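Sugar ABC transporter substrate-binding protein, BlMnBP1 (Bifidobacterium animalis subsp. lactis ATCC 27673, PDB 6I5R) binds manno-oligosaccharides such as mannobiose and probably hands them to an ABC transporter that takes up the breakdown products of beta-mannan. Local coordinates at residues P25-G30 with F340-T345; T39-N44 with T74-T79; Y141-N146 with I357-D362; D214-N219 with T380-K385; Q313-A318 with E371-V376. One frame throughout, in Å; residues are numbered along the deposited sequence.

Overall arrangement
The five contacts run through a sugar-binding protein whose mannobiose pocket lies nearest contact 3: the side chain of N145 is about 5 Å from a mannose, that of N44 in contact 2 about 8 Å. Helix 331-346 ties contacts 1, 2 and 3 together. F340 of contact 1 packs on F42, I40 and V75 of contact 2, while V341 and T345 meet I143 of contact 3. Contact 3 touches contact 5 where CD1 of I357 lies 3.7 Å from CD1 of I317. Contact 5 in turn meets contact 4 at T380 and D381, and is nested along the chain inside it. Contacts 2 and 5 lie on opposite sides of the chain's centre, their centres about 34 Å apart.

Contact 1: P25-G30 with F340-T345; sequences PEIKLG and FVKWMT
Helix 331-346 of this solute-binding fold meets the N-terminal loop that precedes strand 38-44, with K342 reaching out to I27 and L29 reaching back to the helix. CG of K342 stands anti to its backbone N (chi1 -172°) and the chain beyond is extended, which carries the ammonium group away from the helix to the loop backbone. NZ of K342 donates to the carbonyl O of I27 at 2.9 Å, arriving in the carbonyl plane on a lone pair. A second bond from NZ goes to the carbonyl O of Y24, whose ring makes a cation-pi contact with the same lysine; backbone oxygens and an aromatic ring are thus likely to stabilise the charge of this buried side chain. The methylenes are used as well: CD of K342 lies 3.9 Å from CB of I27, the two side chains sliding past each other in opposite directions, and CG of K342 lies 3.9 Å from CD1 of L29. That CD1 also rests 3.8 Å from CA of W343. An alanine in place of K342 would probably leave the carbonyls of I27 and Y24 without this donor and open a gap beside L29. Around the contact, I27 touches M338 and L29 touches I339 of the same helix, L29 also reaches M69 of helix 59-69, and the W343 ring meets F66 of that helix edge-to-face.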
# COMPACT_ATOMS: atom_id res chain seq x y z
N PRO A 25 -18.02 -8.53 -14.56
CA PRO A 25 -18.93 -7.54 -15.18
C PRO A 25 -20.35 -8.08 -15.39
O PRO A 25 -21.29 -7.28 -15.53
CB PRO A 25 -18.24 -7.20 -16.51
CG PRO A 25 -16.77 -7.59 -16.30
CD PRO A 25 -16.84 -8.81 -15.40
N GLU A 26 -20.52 -9.41 -15.45
CA GLU A 26 -21.78 -10.08 -15.74
C GLU A 26 -22.69 -10.18 -14.52
O GLU A 26 -23.86 -10.54 -14.66
CB GLU A 26 -21.49 -11.47 -16.31
CG GLU A 26 -20.92 -11.47 -17.75
CD GLU A 26 -20.58 -12.87 -18.28
OE1 GLU A 26 -20.07 -13.70 -17.49
OE2 GLU A 26 -20.84 -13.15 -19.49
N ILE A 27 -22.17 -9.83 -13.33
CA ILE A 27 -22.96 -9.88 -12.11
C ILE A 27 -23.84 -8.64 -12.06
O ILE A 27 -23.34 -7.51 -12.12
CB ILE A 27 -22.04 -9.95 -10.87
CG1 ILE A 27 -21.24 -11.25 -10.89
CG2 ILE A 27 -22.84 -9.85 -9.59
CD1 ILE A 27 -20.25 -11.30 -9.80
N LYS A 28 -25.14 -8.86 -11.86
CA LYS A 28 -26.10 -7.79 -11.58
C LYS A 28 -26.41 -7.81 -10.10
O LYS A 28 -27.23 -8.62 -9.64
CB LYS A 28 -27.36 -8.03 -12.41
CG LYS A 28 -27.19 -8.07 -13.98
CD LYS A 28 -28.49 -8.67 -14.61
CE LYS A 28 -28.51 -8.38 -16.11
NZ LYS A 28 -29.60 -9.12 -16.84
N LEU A 29 -25.74 -6.95 -9.33
CA LEU A 29 -25.94 -6.94 -7.89
C LEU A 29 -27.41 -6.73 -7.51
O LEU A 29 -28.07 -5.77 -7.95
CB LEU A 29 -25.08 -5.86 -7.23
CG LEU A 29 -23.62 -6.12 -7.16
CD1 LEU A 29 -22.90 -4.86 -6.61
CD2 LEU A 29 -23.31 -7.33 -6.28
N GLY A 30 -27.95 -7.64 -6.66
CA GLY A 30 -29.36 -7.62 -6.31
C GLY A 30 -30.19 -8.57 -7.11
O GLY A 30 -31.33 -8.85 -6.74
N PHE A 340 -19.84 -10.61 -3.23
CA PHE A 340 -19.43 -9.76 -2.12
C PHE A 340 -18.32 -8.79 -2.53
O PHE A 340 -18.32 -7.63 -2.12
CB PHE A 340 -18.98 -10.63 -0.93
CG PHE A 340 -18.53 -9.82 0.25
CD1 PHE A 340 -19.46 -9.11 1.00
CD2 PHE A 340 -17.20 -9.74 0.59
CE1 PHE A 340 -19.06 -8.32 2.05
CE2 PHE A 340 -16.79 -8.95 1.66
CZ PHE A 340 -17.73 -8.25 2.39
N VAL A 341 -17.35 -9.25 -3.32
CA VAL A 341 -16.30 -8.33 -3.77
C VAL A 341 -16.91 -7.21 -4.61
O VAL A 341 -16.58 -6.03 -4.46
CB VAL A 341 -15.22 -9.08 -4.56
CG1 VAL A 341 -14.30 -8.11 -5.28
CG2 VAL A 341 -14.42 -9.97 -3.64
N LYS A 342 -17.81 -7.55 -5.53
CA LYS A 342 -18.39 -6.50 -6.35
C LYS A 342 -19.22 -5.56 -5.49
O LYS A 342 -19.23 -4.34 -5.73
CB LYS A 342 -19.24 -7.10 -7.46
CG LYS A 342 -19.74 -6.06 -8.47
CD LYS A 342 -20.15 -6.71 -9.81
CE LYS A 342 -20.40 -5.68 -10.90
NZ LYS A 342 -20.73 -6.34 -12.20
N TRP A 343 -19.93 -6.09 -4.49
CA TRP A 343 -20.67 -5.24 -3.57
C TRP A 343 -19.71 -4.33 -2.82
O TRP A 343 -19.97 -3.12 -2.67
CB TRP A 343 -21.52 -6.09 -2.58
CG TRP A 343 -22.36 -5.19 -1.70
CD1 TRP A 343 -23.56 -4.63 -2.02
CD2 TRP A 343 -22.00 -4.67 -0.42
NE1 TRP A 343 -23.99 -3.82 -0.99
CE2 TRP A 343 -23.06 -3.84 0.01
CE3 TRP A 343 -20.91 -4.87 0.44
CZ2 TRP A 343 -23.03 -3.16 1.23
CZ3 TRP A 343 -20.90 -4.21 1.67
CH2 TRP A 343 -21.95 -3.36 2.04
N MET A 344 -18.62 -4.89 -2.30
CA MET A 344 -17.61 -4.06 -1.66
C MET A 344 -17.14 -2.95 -2.59
O MET A 344 -17.02 -1.79 -2.18
CB MET A 344 -16.43 -4.92 -1.22
CG MET A 344 -16.66 -5.72 0.06
SD MET A 344 -17.15 -4.74 1.50
CE MET A 344 -15.79 -3.55 1.68
N THR A 345 -16.89 -3.29 -3.85
CA THR A 345 -16.33 -2.33 -4.79
C THR A 345 -17.34 -1.26 -5.17
O THR A 345 -17.03 -0.07 -5.15
CB THR A 345 -15.83 -3.04 -6.05
OG1 THR A 345 -14.85 -4.01 -5.67
CG2 THR A 345 -15.20 -2.04 -7.01

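Contact 2: T39-N44 with T74-T79; sequences TITFMN and TVKVQT
CG of N44 sits between its backbone N and carbonyl carbon (chi1 70°), and ND2 comes to 3.5 Å from CG1 of V77 while standing above one face of the F42 ring, toward its rim; OD1 of N44 accepts from the backbone N of R46. Among the side chains on the other face of the sheet, T41 holds CG2 anti to its backbone N, where the methyl meets CD of Q78 at 3.5 Å; OE1 of Q78 goes on to R90. T39 repeats this pattern with K76, whose CD lies a tight 3.5 Å from the threonine CG2. Strands 39-44 and 74-79 run parallel, the axes of these short segments at 27°. I40, F42 and N44 donate from N to the O of T74, K76 and Q78, and the O of I40 and F42 accept from the N of K76 and Q78, all five bonds at 2.8 to 2.9 Å. CD1 of I40 lies beside CG2 of V75, 4.2 Å away, and CB of F42 is 4.1 Å from CG1 of V75. With helix 59-69 the strands form a beta-alpha-beta unit: V75 and V77 pack on I63, F340 of helix 331-346 covers I40 and V75, and strand 100-102 pairs with strand 38-44.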
# COMPACT_ATOMS: atom_id res chain seq x y z
N THR A 39 -21.97 -19.76 3.20
CA THR A 39 -21.12 -18.96 4.06
C THR A 39 -19.73 -18.87 3.44
O THR A 39 -19.18 -19.88 2.99
CB THR A 39 -21.02 -19.58 5.44
OG1 THR A 39 -22.32 -19.62 6.03
CG2 THR A 39 -20.12 -18.77 6.30
N ILE A 40 -19.17 -17.67 3.44
CA ILE A 40 -17.83 -17.43 2.94
C ILE A 40 -17.01 -16.81 4.05
O ILE A 40 -17.52 -16.08 4.90
CB ILE A 40 -17.87 -16.54 1.69
CG1 ILE A 40 -18.53 -15.21 1.99
CG2 ILE A 40 -18.65 -17.31 0.57
CD1 ILE A 40 -18.49 -14.20 0.81
N THR A 41 -15.71 -17.14 4.03
CA THR A 41 -14.74 -16.67 5.00
C THR A 41 -13.89 -15.63 4.29
O THR A 41 -13.30 -15.92 3.23
CB THR A 41 -13.90 -17.81 5.56
OG1 THR A 41 -14.74 -18.63 6.37
CG2 THR A 41 -12.78 -17.28 6.45
N PHE A 42 -13.83 -14.43 4.87
CA PHE A 42 -13.17 -13.26 4.29
C PHE A 42 -12.00 -12.91 5.20
O PHE A 42 -12.22 -12.49 6.34
CB PHE A 42 -14.20 -12.12 4.19
CG PHE A 42 -13.61 -10.75 3.90
CD1 PHE A 42 -12.44 -10.61 3.19
CD2 PHE A 42 -14.28 -9.61 4.33
CE1 PHE A 42 -11.95 -9.35 2.93
CE2 PHE A 42 -13.78 -8.34 4.06
CZ PHE A 42 -12.61 -8.23 3.36
N MET A 43 -10.77 -13.17 4.74
CA MET A 43 -9.57 -12.86 5.51
C MET A 43 -9.08 -11.47 5.13
O MET A 43 -8.92 -11.16 3.95
CB MET A 43 -8.47 -13.88 5.23
CG MET A 43 -8.74 -15.32 5.63
SD MET A 43 -7.30 -16.32 5.12
CE MET A 43 -5.97 -15.47 5.92
N ASN A 44 -8.83 -10.61 6.12
CA ASN A 44 -8.23 -9.32 5.79
C ASN A 44 -7.35 -8.83 6.94
O ASN A 44 -7.25 -9.46 7.99
CB ASN A 44 -9.28 -8.27 5.39
CG ASN A 44 -10.13 -7.83 6.54
OD1 ASN A 44 -9.72 -7.02 7.36
ND2 ASN A 44 -11.33 -8.36 6.62
N THR A 74 -23.81 -15.53 4.15
CA THR A 74 -23.21 -15.19 5.43
C THR A 74 -21.72 -14.99 5.25
O THR A 74 -21.02 -15.85 4.70
CB THR A 74 -23.49 -16.29 6.47
OG1 THR A 74 -24.89 -16.33 6.79
CG2 THR A 74 -22.64 -16.05 7.72
N VAL A 75 -21.23 -13.85 5.72
CA VAL A 75 -19.84 -13.47 5.59
C VAL A 75 -19.18 -13.54 6.96
O VAL A 75 -19.56 -12.80 7.87
CB VAL A 75 -19.70 -12.06 5.00
CG1 VAL A 75 -18.23 -11.73 4.79
CG2 VAL A 75 -20.48 -11.94 3.70
N LYS A 76 -18.17 -14.40 7.09
CA LYS A 76 -17.41 -14.52 8.33
C LYS A 76 -16.06 -13.86 8.14
O LYS A 76 -15.32 -14.23 7.23
CB LYS A 76 -17.20 -15.99 8.70
CG LYS A 76 -18.49 -16.70 9.08
CD LYS A 76 -18.22 -18.17 9.13
CE LYS A 76 -17.16 -18.48 10.18
NZ LYS A 76 -17.16 -19.97 10.31
N VAL A 77 -15.73 -12.90 9.00
CA VAL A 77 -14.50 -12.12 8.86
C VAL A 77 -13.44 -12.71 9.76
O VAL A 77 -13.69 -12.95 10.95
CB VAL A 77 -14.73 -10.63 9.19
CG1 VAL A 77 -13.46 -9.84 8.92
CG2 VAL A 77 -15.86 -10.09 8.39
N GLN A 78 -12.24 -12.89 9.22
CA GLN A 78 -11.06 -13.26 9.99
C GLN A 78 -9.96 -12.24 9.77
O GLN A 78 -9.58 -11.96 8.63
CB GLN A 78 -10.56 -14.64 9.58
CG GLN A 78 -11.55 -15.76 9.75
CD GLN A 78 -10.92 -17.11 9.46
OE1 GLN A 78 -9.82 -17.18 8.90
NE2 GLN A 78 -11.58 -18.18 9.86
N THR A 79 -9.42 -11.69 10.86
CA THR A 79 -8.36 -10.70 10.78
C THR A 79 -7.18 -11.16 11.61
O THR A 79 -7.36 -11.76 12.67
CB THR A 79 -8.86 -9.34 11.25
OG1 THR A 79 -9.37 -9.46 12.58
CG2 THR A 79 -9.93 -8.85 10.33

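Contact 3: Y141-N146 with I357-D362; sequences YGIANN and IPIKAD
I359 lays its branches over the backbone of A144 and N146. CG1 of I359 is 3.5 Å from the carbonyl O of A144 and 3.7 Å from CA of N146. Its chain turns at chi2 (-67°), which brings CD1 to 3.8 Å from CB of A144. The other branch, CG2 of I359, meets CG2 of I143 at 4.1 Å, so one side chain lines three residues of 141-146. Beside it, the carbonyl O of I357 lies 3.6 Å from CA of N146. A water adds a looser link: it donates to the O of N145 at 3.2 Å and accepts a weak bond from the N of I359. An alanine at I359 would probably open a gap beside the methyls of I143 and A144 and leave the backbone of N146 less closely covered. Further out, the side chain of N145 is likely to steady the chain. Its OD1 accepts a bent bond from the N of N146 at 2.7 Å and another from the N of Y321, and its ND2 donates to D320. D320 and Y321 both belong to the mannobiose pocket, which places the contact next to the sugar site, N145 lying in its second shell. Backbone bonds of I143 with Y323 and of N145 with Y321 join strand 139-155 to strand 314-325, and one of I357 with G147 ties 357-362 to the chain just past N146. Helix 331-346 covers the apolar side, T345 touching both I143 and I359, and F350 of helix 350-353 packs on N145 and N146.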
# COMPACT_ATOMS: atom_id res chain seq x y z
N TYR A 141 -6.95 -11.00 -11.52
CA TYR A 141 -7.13 -11.88 -10.37
C TYR A 141 -7.34 -11.14 -9.05
O TYR A 141 -7.66 -11.78 -8.04
CB TYR A 141 -5.92 -12.81 -10.24
CG TYR A 141 -5.76 -13.74 -11.39
CD1 TYR A 141 -4.98 -13.41 -12.50
CD2 TYR A 141 -6.38 -14.98 -11.37
CE1 TYR A 141 -4.83 -14.29 -13.54
CE2 TYR A 141 -6.26 -15.84 -12.41
CZ TYR A 141 -5.48 -15.51 -13.48
OH TYR A 141 -5.37 -16.42 -14.53
N GLY A 142 -7.17 -9.83 -9.02
CA GLY A 142 -7.43 -9.06 -7.82
C GLY A 142 -8.07 -7.73 -8.16
O GLY A 142 -7.80 -7.14 -9.21
N ILE A 143 -8.94 -7.28 -7.26
CA ILE A 143 -9.56 -5.96 -7.33
C ILE A 143 -9.14 -5.18 -6.09
O ILE A 143 -9.26 -5.68 -4.97
CB ILE A 143 -11.09 -6.06 -7.40
CG1 ILE A 143 -11.51 -6.95 -8.59
CG2 ILE A 143 -11.73 -4.68 -7.48
CD1 ILE A 143 -13.02 -6.97 -8.86
N ALA A 144 -8.68 -3.95 -6.28
CA ALA A 144 -8.17 -3.18 -5.16
C ALA A 144 -9.29 -2.81 -4.20
O ALA A 144 -10.42 -2.57 -4.60
CB ALA A 144 -7.47 -1.91 -5.67
N ASN A 145 -8.95 -2.78 -2.90
CA ASN A 145 -9.93 -2.40 -1.89
C ASN A 145 -10.23 -0.90 -1.97
O ASN A 145 -11.38 -0.47 -1.75
CB ASN A 145 -9.44 -2.80 -0.48
CG ASN A 145 -8.06 -2.21 -0.13
OD1 ASN A 145 -7.43 -1.54 -0.92
ND2 ASN A 145 -7.61 -2.48 1.10
N ASN A 146 -9.21 -0.09 -2.25
CA ASN A 146 -9.35 1.30 -2.62
C ASN A 146 -8.01 1.80 -3.13
O ASN A 146 -6.96 1.21 -2.86
CB ASN A 146 -9.86 2.18 -1.47
CG ASN A 146 -9.01 2.09 -0.21
OD1 ASN A 146 -8.13 1.27 -0.09
ND2 ASN A 146 -9.32 2.94 0.76
N ILE A 357 -9.55 6.25 -2.77
CA ILE A 357 -10.13 6.54 -4.09
C ILE A 357 -10.98 5.35 -4.49
O ILE A 357 -10.49 4.21 -4.50
CB ILE A 357 -9.03 6.81 -5.11
CG1 ILE A 357 -8.32 8.12 -4.76
CG2 ILE A 357 -9.60 6.81 -6.53
CD1 ILE A 357 -6.89 8.10 -5.23
N PRO A 358 -12.27 5.55 -4.82
CA PRO A 358 -13.11 4.42 -5.22
C PRO A 358 -12.58 3.75 -6.47
O PRO A 358 -11.96 4.37 -7.33
CB PRO A 358 -14.49 5.04 -5.48
CG PRO A 358 -14.41 6.47 -5.16
CD PRO A 358 -12.98 6.85 -4.88
N ILE A 359 -12.85 2.45 -6.55
CA ILE A 359 -12.33 1.61 -7.61
C ILE A 359 -13.34 1.36 -8.72
O ILE A 359 -12.93 1.04 -9.85
CB ILE A 359 -11.82 0.28 -6.99
CG1 ILE A 359 -10.70 0.63 -6.01
CG2 ILE A 359 -11.34 -0.68 -8.05
CD1 ILE A 359 -9.48 1.18 -6.63
N LYS A 360 -14.64 1.52 -8.46
CA LYS A 360 -15.59 1.45 -9.56
C LYS A 360 -15.17 2.43 -10.65
O LYS A 360 -14.86 3.59 -10.38
CB LYS A 360 -17.01 1.78 -9.07
CG LYS A 360 -18.04 1.59 -10.17
CD LYS A 360 -19.46 1.91 -9.71
CE LYS A 360 -20.42 1.38 -10.75
NZ LYS A 360 -21.83 1.53 -10.31
N ALA A 361 -15.12 1.93 -11.89
CA ALA A 361 -14.46 2.66 -12.96
C ALA A 361 -15.03 4.05 -13.13
O ALA A 361 -14.30 5.00 -13.42
CB ALA A 361 -14.57 1.90 -14.28
N ASP A 362 -16.35 4.21 -12.95
CA ASP A 362 -17.03 5.44 -13.33
C ASP A 362 -17.21 6.42 -12.19
O ASP A 362 -18.01 7.34 -12.32
CB ASP A 362 -18.41 5.12 -13.87
CG ASP A 362 -19.30 4.50 -12.81
OD1 ASP A 362 -19.58 5.14 -11.75
OD2 ASP A 362 -19.70 3.34 -12.99
O HOH W 1 -13.58 0.64 -3.82

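Contact 4: D214-N219 with T380-K385; sequences DPKFMN and TDAPAK
The carbonyl O of P215 is gripped twice, by the backbone N of A382 at 2.8 Å, which stands above the carbonyl plane, and by a water that donates at 2.7 Å. The same water donates to the O of A382 and accepts from the N of N219, linking both segments. ND2 of N219 also donates to the O of A382, at 3.0 Å and nearly straight (169°), with the acceptor in the amide plane. CG of N219 is anti to its carbonyl carbon (chi1 -68°), beside the backbone N. D214 to F217 form a type I turn leading into helix 217-224, and OD1 of D214, ahead of that helix, makes a capping bond by accepting from the N of K216. A second water ties the start of this helix to the loop after strand 377-379: it donates to the O of D214 and to OD1 of D381, and accepts from the N of M218. OD2 of D381 lies 3.6 Å from CB of M218. CB of A382 rests 3.9 Å from CG of K216, and CB of A384 is 3.5 Å from the O of N219. NZ of K216 and NZ of K385 come within 4.5 Å, like charges that probably repel, while K385 bonds to OE1 of Q220.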
# COMPACT_ATOMS: atom_id res chain seq x y z
N ASP A 214 8.15 8.85 -13.46
CA ASP A 214 7.97 7.98 -14.62
C ASP A 214 7.01 6.83 -14.32
O ASP A 214 7.35 5.93 -13.55
CB ASP A 214 9.34 7.44 -15.03
CG ASP A 214 9.31 6.52 -16.22
OD1 ASP A 214 8.24 6.35 -16.81
OD2 ASP A 214 10.39 5.99 -16.57
N PRO A 215 5.80 6.83 -14.90
CA PRO A 215 4.86 5.73 -14.64
C PRO A 215 5.36 4.38 -15.09
O PRO A 215 4.82 3.36 -14.66
CB PRO A 215 3.61 6.14 -15.44
CG PRO A 215 3.73 7.64 -15.55
CD PRO A 215 5.20 7.89 -15.73
N LYS A 216 6.34 4.33 -15.96
CA LYS A 216 6.93 3.08 -16.41
C LYS A 216 8.07 2.61 -15.52
O LYS A 216 8.65 1.55 -15.79
CB LYS A 216 7.46 3.23 -17.84
CG LYS A 216 6.40 3.49 -18.89
CD LYS A 216 6.92 3.51 -20.32
CE LYS A 216 5.77 3.70 -21.30
NZ LYS A 216 6.28 3.69 -22.71
N PHE A 217 8.44 3.37 -14.48
CA PHE A 217 9.64 3.01 -13.73
C PHE A 217 9.50 1.66 -13.04
O PHE A 217 10.39 0.82 -13.11
CB PHE A 217 9.97 4.07 -12.68
CG PHE A 217 11.32 3.85 -12.06
CD1 PHE A 217 12.46 4.32 -12.70
CD2 PHE A 217 11.45 3.12 -10.90
CE1 PHE A 217 13.70 4.09 -12.17
CE2 PHE A 217 12.71 2.89 -10.35
CZ PHE A 217 13.83 3.38 -10.99
N MET A 218 8.37 1.46 -12.36
CA MET A 218 8.21 0.26 -11.53
C MET A 218 8.27 -1.02 -12.35
O MET A 218 8.99 -1.95 -12.01
CB MET A 218 6.89 0.31 -10.77
CG MET A 218 6.67 -0.92 -9.94
SD MET A 218 7.75 -0.89 -8.48
CE MET A 218 6.74 0.09 -7.39
N ASN A 219 7.45 -1.11 -13.40
CA ASN A 219 7.29 -2.37 -14.12
C ASN A 219 8.20 -2.50 -15.33
O ASN A 219 8.39 -3.61 -15.83
CB ASN A 219 5.83 -2.56 -14.55
CG ASN A 219 4.92 -2.78 -13.35
OD1 ASN A 219 5.28 -3.52 -12.44
ND2 ASN A 219 3.73 -2.15 -13.35
N THR A 380 -0.37 6.56 -12.28
CA THR A 380 -0.46 5.14 -11.95
C THR A 380 0.64 4.39 -12.70
O THR A 380 1.11 4.82 -13.76
CB THR A 380 -1.80 4.54 -12.33
OG1 THR A 380 -1.97 4.67 -13.75
CG2 THR A 380 -2.91 5.24 -11.58
N ASP A 381 1.04 3.27 -12.13
CA ASP A 381 2.09 2.47 -12.73
C ASP A 381 1.62 1.90 -14.07
O ASP A 381 0.61 1.18 -14.13
CB ASP A 381 2.51 1.34 -11.79
CG ASP A 381 3.39 1.81 -10.66
OD1 ASP A 381 3.94 2.92 -10.74
OD2 ASP A 381 3.57 1.02 -9.71
N ALA A 382 2.37 2.17 -15.12
CA ALA A 382 2.11 1.57 -16.41
C ALA A 382 2.45 0.07 -16.39
O ALA A 382 3.35 -0.37 -15.68
CB ALA A 382 2.95 2.28 -17.46
N PRO A 383 1.73 -0.73 -17.17
CA PRO A 383 2.10 -2.15 -17.29
C PRO A 383 3.42 -2.27 -18.02
O PRO A 383 3.85 -1.36 -18.73
CB PRO A 383 0.96 -2.76 -18.09
CG PRO A 383 0.41 -1.61 -18.89
CD PRO A 383 0.63 -0.37 -18.07
N ALA A 384 4.09 -3.39 -17.81
CA ALA A 384 5.30 -3.68 -18.56
C ALA A 384 4.94 -3.84 -20.03
O ALA A 384 3.77 -3.97 -20.39
CB ALA A 384 5.97 -4.94 -18.03
N LYS A 385 5.96 -3.82 -20.89
CA LYS A 385 5.74 -4.16 -22.28
C LYS A 385 5.21 -5.60 -22.39
O LYS A 385 5.35 -6.42 -21.47
CB LYS A 385 7.01 -4.00 -23.09
CG LYS A 385 7.60 -2.63 -22.91
CD LYS A 385 8.97 -2.57 -23.43
CE LYS A 385 9.64 -1.22 -23.09
NZ LYS A 385 8.79 0.04 -23.25
O HOH W 2 6.49 3.77 -11.85
O HOH W 3 5.33 0.78 -14.18

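Contact 5: Q313-A318 with E371-V376; sequences QYATIA and ETFSDV
The F373 ring turns its edge to A315, whose CB lies near the ring plane, 4.0 Å from CE2. CG of F373 is anti to the carbonyl carbon (chi1 -83°), which starts the ring off beside the backbone N. The ring of Y302 also meets the F373 ring, their planes inclined by about 15°, and Y370 meets it edge-to-face. V376 is the second apolar partner of A315. Its CG1 stands anti to its backbone N (chi1 170°) and reaches 3.9 Å from CB of A315 and 3.8 Å from the N of A315. CA of V376 comes to 3.7 Å from the carbonyl O of Q313. F373 to V376 form a type I turn, closed by the N of V376 donating to the O of F373 at 3.1 Å, and these two residues, at the ends of the turn, both reach A315. A water bridges the two segments, accepting from the N of Q313 at 3.1 Å and donating to the O of D375 at 2.7 Å; K312 donates to that same oxygen. The turn delivers the chain into strand 377-379, which runs parallel to strand 314-325, with Q313 and A315 bonded to E377. P304 of strand 300-304 touches Q313, F373 and V376.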
# COMPACT_ATOMS: atom_id res chain seq x y z
N GLN A 313 6.16 17.61 -8.39
CA GLN A 313 6.01 16.50 -7.47
C GLN A 313 5.03 15.50 -8.06
O GLN A 313 4.10 15.89 -8.77
CB GLN A 313 5.52 16.98 -6.11
CG GLN A 313 6.53 17.83 -5.41
CD GLN A 313 6.27 17.90 -3.95
OE1 GLN A 313 6.97 17.26 -3.15
NE2 GLN A 313 5.29 18.69 -3.57
N TYR A 314 5.27 14.22 -7.77
CA TYR A 314 4.46 13.12 -8.29
C TYR A 314 4.01 12.22 -7.15
O TYR A 314 4.71 12.06 -6.14
CB TYR A 314 5.24 12.27 -9.28
CG TYR A 314 5.57 12.95 -10.57
CD1 TYR A 314 6.63 13.81 -10.65
CD2 TYR A 314 4.81 12.72 -11.72
CE1 TYR A 314 6.95 14.45 -11.83
CE2 TYR A 314 5.13 13.35 -12.92
CZ TYR A 314 6.20 14.23 -12.95
OH TYR A 314 6.56 14.88 -14.10
N ALA A 315 2.83 11.63 -7.32
CA ALA A 315 2.31 10.64 -6.39
C ALA A 315 1.60 9.56 -7.20
O ALA A 315 0.73 9.86 -8.02
CB ALA A 315 1.36 11.27 -5.36
N THR A 316 1.99 8.31 -6.97
CA THR A 316 1.36 7.17 -7.63
C THR A 316 0.09 6.78 -6.88
O THR A 316 0.09 6.69 -5.65
CB THR A 316 2.31 5.96 -7.65
OG1 THR A 316 3.47 6.29 -8.42
CG2 THR A 316 1.60 4.73 -8.21
N ILE A 317 -0.98 6.56 -7.61
CA ILE A 317 -2.18 5.95 -7.04
C ILE A 317 -2.13 4.46 -7.33
O ILE A 317 -1.92 4.05 -8.48
CB ILE A 317 -3.45 6.56 -7.61
CG1 ILE A 317 -3.55 8.01 -7.16
CG2 ILE A 317 -4.62 5.77 -7.13
CD1 ILE A 317 -4.50 8.77 -8.03
N ALA A 318 -2.30 3.67 -6.29
CA ALA A 318 -2.18 2.23 -6.41
C ALA A 318 -3.18 1.59 -5.46
O ALA A 318 -3.76 2.26 -4.59
CB ALA A 318 -0.75 1.76 -6.15
N GLU A 371 -5.96 17.69 -0.62
CA GLU A 371 -5.97 19.13 -0.79
C GLU A 371 -4.63 19.82 -0.71
O GLU A 371 -4.53 20.95 -1.29
CB GLU A 371 -6.97 19.75 0.20
CG GLU A 371 -6.73 19.41 1.66
CD GLU A 371 -7.62 20.16 2.60
OE1 GLU A 371 -8.22 21.12 2.12
OE2 GLU A 371 -7.73 19.76 3.80
N THR A 372 -3.58 19.13 -0.10
CA THR A 372 -2.22 19.65 -0.35
C THR A 372 -1.58 19.16 -1.73
O THR A 372 -0.33 19.24 -1.95
CB THR A 372 -1.27 19.30 0.77
OG1 THR A 372 -1.38 17.91 0.89
CG2 THR A 372 -1.71 19.96 2.11
N PHE A 373 -2.43 18.58 -2.58
CA PHE A 373 -2.00 17.82 -3.75
C PHE A 373 -2.46 18.48 -5.04
O PHE A 373 -2.43 17.85 -6.11
CB PHE A 373 -2.53 16.40 -3.63
CG PHE A 373 -1.69 15.51 -2.79
CD1 PHE A 373 -1.73 15.60 -1.41
CD2 PHE A 373 -0.84 14.59 -3.36
CE1 PHE A 373 -0.94 14.78 -0.64
CE2 PHE A 373 -0.05 13.79 -2.58
CZ PHE A 373 -0.10 13.90 -1.22
N SER A 374 -2.84 19.77 -4.98
CA SER A 374 -3.43 20.43 -6.13
C SER A 374 -2.43 20.58 -7.26
O SER A 374 -2.81 20.51 -8.44
CB SER A 374 -3.96 21.80 -5.69
OG SER A 374 -2.90 22.65 -5.27
N ASP A 375 -1.15 20.77 -6.94
CA ASP A 375 -0.10 20.89 -7.94
C ASP A 375 0.66 19.59 -8.13
O ASP A 375 1.70 19.59 -8.77
CB ASP A 375 0.89 21.97 -7.55
CG ASP A 375 0.32 23.35 -7.65
OD1 ASP A 375 -0.80 23.51 -8.20
OD2 ASP A 375 1.01 24.28 -7.15
N VAL A 376 0.19 18.51 -7.55
CA VAL A 376 0.86 17.22 -7.66
C VAL A 376 0.34 16.45 -8.87
O VAL A 376 -0.86 16.39 -9.12
CB VAL A 376 0.67 16.40 -6.36
CG1 VAL A 376 1.14 15.00 -6.57
CG2 VAL A 376 1.41 17.08 -5.22
O HOH W 4 4.15 19.87 -7.77